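Local coordinates for tyrosine--tRNA ligase (PDB 2CYB), which catalyses the ATP-dependent attachment of tyrosine to its cognate tRNA, first forming tyrosyl-adenylate and then passing the amino acid to the acceptor end of the tRNA, at residues Lys265-Arg270 with Asp277-Ser282. Numbering follows the deposited sequence.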
loop_
_atom_site.group_PDB
_atom_site.type_symbol
_atom_site.label_atom_id
_atom_site.label_comp_id
_atom_site.label_asym_id
_atom_site.label_seq_id
_atom_site.Cartn_x
_atom_site.Cartn_y
_atom_site.Cartn_z
ATOM N N LYS A 265 -25.093 19.475 -34.727
ATOM C CA LYS A 265 -26.256 18.870 -35.352
ATOM C C LYS A 265 -25.767 17.689 -36.170
ATOM O O LYS A 265 -24.579 17.588 -36.474
ATOM C CB LYS A 265 -26.955 19.875 -36.274
ATOM C CG LYS A 265 -26.089 20.379 -37.423
ATOM C CD LYS A 265 -24.868 21.140 -36.916
ATOM C CE LYS A 265 -23.984 21.631 -38.056
ATOM N NZ LYS A 265 -24.666 22.628 -38.928
ATOM N N ILE A 266 -26.676 16.793 -36.524
ATOM C CA ILE A 266 -26.292 15.647 -37.331
ATOM C C ILE A 266 -27.286 15.461 -38.469
ATOM O O ILE A 266 -28.498 15.375 -38.252
ATOM C CB ILE A 266 -26.209 14.364 -36.481
ATOM C CG1 ILE A 266 -25.843 13.173 -37.372
ATOM C CG2 ILE A 266 -27.525 14.133 -35.753
ATOM C CD1 ILE A 266 -25.623 11.878 -36.605
ATOM N N VAL A 267 -26.761 15.436 -39.687
ATOM C CA VAL A 267 -27.584 15.249 -40.866
ATOM C C VAL A 267 -27.651 13.756 -41.161
ATOM O O VAL A 267 -26.625 13.088 -41.289
ATOM C CB VAL A 267 -26.979 15.978 -42.085
ATOM C CG1 VAL A 267 -27.805 15.696 -43.330
ATOM C CG2 VAL A 267 -26.921 17.471 -41.820
ATOM N N VAL A 268 -28.864 13.231 -41.247
ATOM C CA VAL A 268 -29.061 11.824 -41.541
ATOM C C VAL A 268 -29.591 11.723 -42.965
ATOM O O VAL A 268 -30.780 11.930 -43.212
ATOM C CB VAL A 268 -30.074 11.201 -40.570
ATOM C CG1 VAL A 268 -30.290 9.737 -40.899
ATOM C CG2 VAL A 268 -29.575 11.358 -39.143
ATOM N N GLU A 269 -28.705 11.427 -43.909
ATOM C CA GLU A 269 -29.124 11.303 -45.300
ATOM C C GLU A 269 -29.949 10.029 -45.429
ATOM O O GLU A 269 -29.603 8.992 -44.847
ATOM C CB GLU A 269 -27.906 11.240 -46.225
ATOM C CG GLU A 269 -26.889 12.343 -45.980
ATOM C CD GLU A 269 -25.862 12.467 -47.093
ATOM O OE1 GLU A 269 -25.461 11.432 -47.664
ATOM O OE2 GLU A 269 -25.444 13.607 -47.387
ATOM N N ARG A 270 -31.046 10.105 -46.175
ATOM C CA ARG A 270 -31.914 8.950 -46.365
ATOM C C ARG A 270 -32.532 8.977 -47.749
ATOM O O ARG A 270 -32.660 10.035 -48.351
ATOM C CB ARG A 270 -33.063 8.950 -45.355
ATOM C CG ARG A 270 -32.670 8.901 -43.898
ATOM C CD ARG A 270 -33.910 8.791 -43.019
ATOM N NE ARG A 270 -34.772 9.967 -43.130
ATOM C CZ ARG A 270 -35.850 10.178 -42.383
ATOM N NH1 ARG A 270 -36.210 9.290 -41.464
ATOM N NH2 ARG A 270 -36.566 11.284 -42.545
ATOM N N ASP A 277 -33.487 13.200 -46.568
ATOM C CA ASP A 277 -32.515 13.720 -45.619
ATOM C C ASP A 277 -33.204 14.506 -44.513
ATOM O O ASP A 277 -34.127 15.283 -44.761
ATOM C CB ASP A 277 -31.493 14.613 -46.333
ATOM C CG ASP A 277 -30.780 13.892 -47.459
ATOM O OD1 ASP A 277 -30.861 12.645 -47.516
ATOM O OD2 ASP A 277 -30.131 14.567 -48.285
ATOM N N VAL A 278 -32.764 14.282 -43.282
ATOM C CA VAL A 278 -33.326 14.979 -42.138
ATOM C C VAL A 278 -32.167 15.436 -41.270
ATOM O O VAL A 278 -31.130 14.771 -41.203
ATOM C CB VAL A 278 -34.258 14.054 -41.324
ATOM C CG1 VAL A 278 -33.500 12.808 -40.872
ATOM C CG2 VAL A 278 -34.825 14.808 -40.135
ATOM N N GLU A 279 -32.337 16.581 -40.619
ATOM C CA GLU A 279 -31.296 17.120 -39.756
ATOM C C GLU A 279 -31.807 17.248 -38.327
ATOM O O GLU A 279 -32.948 17.663 -38.093
ATOM C CB GLU A 279 -30.844 18.489 -40.270
ATOM C CG GLU A 279 -29.699 19.110 -39.485
ATOM C CD GLU A 279 -29.308 20.481 -40.014
ATOM O OE1 GLU A 279 -30.158 21.397 -39.977
ATOM O OE2 GLU A 279 -28.154 20.645 -40.466
ATOM N N TYR A 280 -30.966 16.876 -37.369
ATOM C CA TYR A 280 -31.342 16.975 -35.969
ATOM C C TYR A 280 -30.412 17.950 -35.271
ATOM O O TYR A 280 -29.190 17.792 -35.307
ATOM C CB TYR A 280 -31.281 15.606 -35.298
ATOM C CG TYR A 280 -32.261 14.623 -35.892
ATOM C CD1 TYR A 280 -31.857 13.705 -36.862
ATOM C CD2 TYR A 280 -33.598 14.622 -35.494
ATOM C CE1 TYR A 280 -32.761 12.806 -37.426
ATOM C CE2 TYR A 280 -34.513 13.728 -36.050
ATOM C CZ TYR A 280 -34.085 12.824 -37.015
ATOM O OH TYR A 280 -34.981 11.941 -37.570
ATOM N N ALA A 281 -31.005 18.961 -34.646
ATOM C CA ALA A 281 -30.242 19.987 -33.950
ATOM C C ALA A 281 -30.048 19.671 -32.473
ATOM O O ALA A 281 -29.317 20.372 -31.778
ATOM C CB ALA A 281 -30.934 21.340 -34.111
ATOM N N SER A 282 -30.709 18.628 -31.988
ATOM C CA SER A 282 -30.572 18.243 -30.589
ATOM C C SER A 282 -30.785 16.746 -30.468
ATOM O O SER A 282 -31.409 16.130 -31.332
ATOM C CB SER A 282 -31.597 18.975 -29.721
ATOM O OG SER A 282 -32.891 18.433 -29.914
HETATM O O HOH W 1 -36.435 14.258 -43.909
#
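Ile266 and Val268 pair antiparallel with Tyr280 and Val278, the two short strands running at 156° to each other and joined by four backbone hydrogen bonds. Ile266 N to Tyr280 O and its return, Tyr280 N to Ile266 O, close one hydrogen-bonded pair; at the next, Val268 N lies 2.7 Å from Val278 O and Val278 N answers to Val268 O. Between them, Val267 and Glu279 form the non-hydrogen-bonded pair. On the face carrying Ile266, Val268, Val278 and Tyr280, Val268 CB packs against Val278 CG1 at 3.8 Å. One methyl of Val268, CG2, which lies beside the backbone N, reaches the edge of the Tyr280 ring in its plane, 3.9 Å from Tyr280 CE1. Ile266 CG2 meets Tyr280 nearer its backbone, at CB. This is a beta hairpin of the C-terminal region, away from the tyrosine pocket; Ile266 touches both helices 283-292 and 297-319, Val268 packs on the latter and Tyr280 on the former. Tyr280 OH is hydrogen-bonded to Asp289 of helix 283-292, which ties down the far end of the ring. Toward the hairpin's connecting loop, Asp277 OD1 takes the Arg270 N-H at 2.9 Å on the anti side of the carboxylate. The Arg270 guanidinium lies with one face over Val278 CG1, which sits 3.6 Å above the plane and toward the rim. Arg270 NE is hydrogen-bonded to Gly276 O, and a water in the guanidinium plane links Arg270 NH2 to Asp277 O. On the opposite face of the sheet, Glu279 OE2 touches Val267 CG2 and Lys265 CG, each at 3.7 Å; Lys265 NZ stays 4.3 Å from that same Glu279 OE2, beyond a salt bridge, though the opposite charges may still attract.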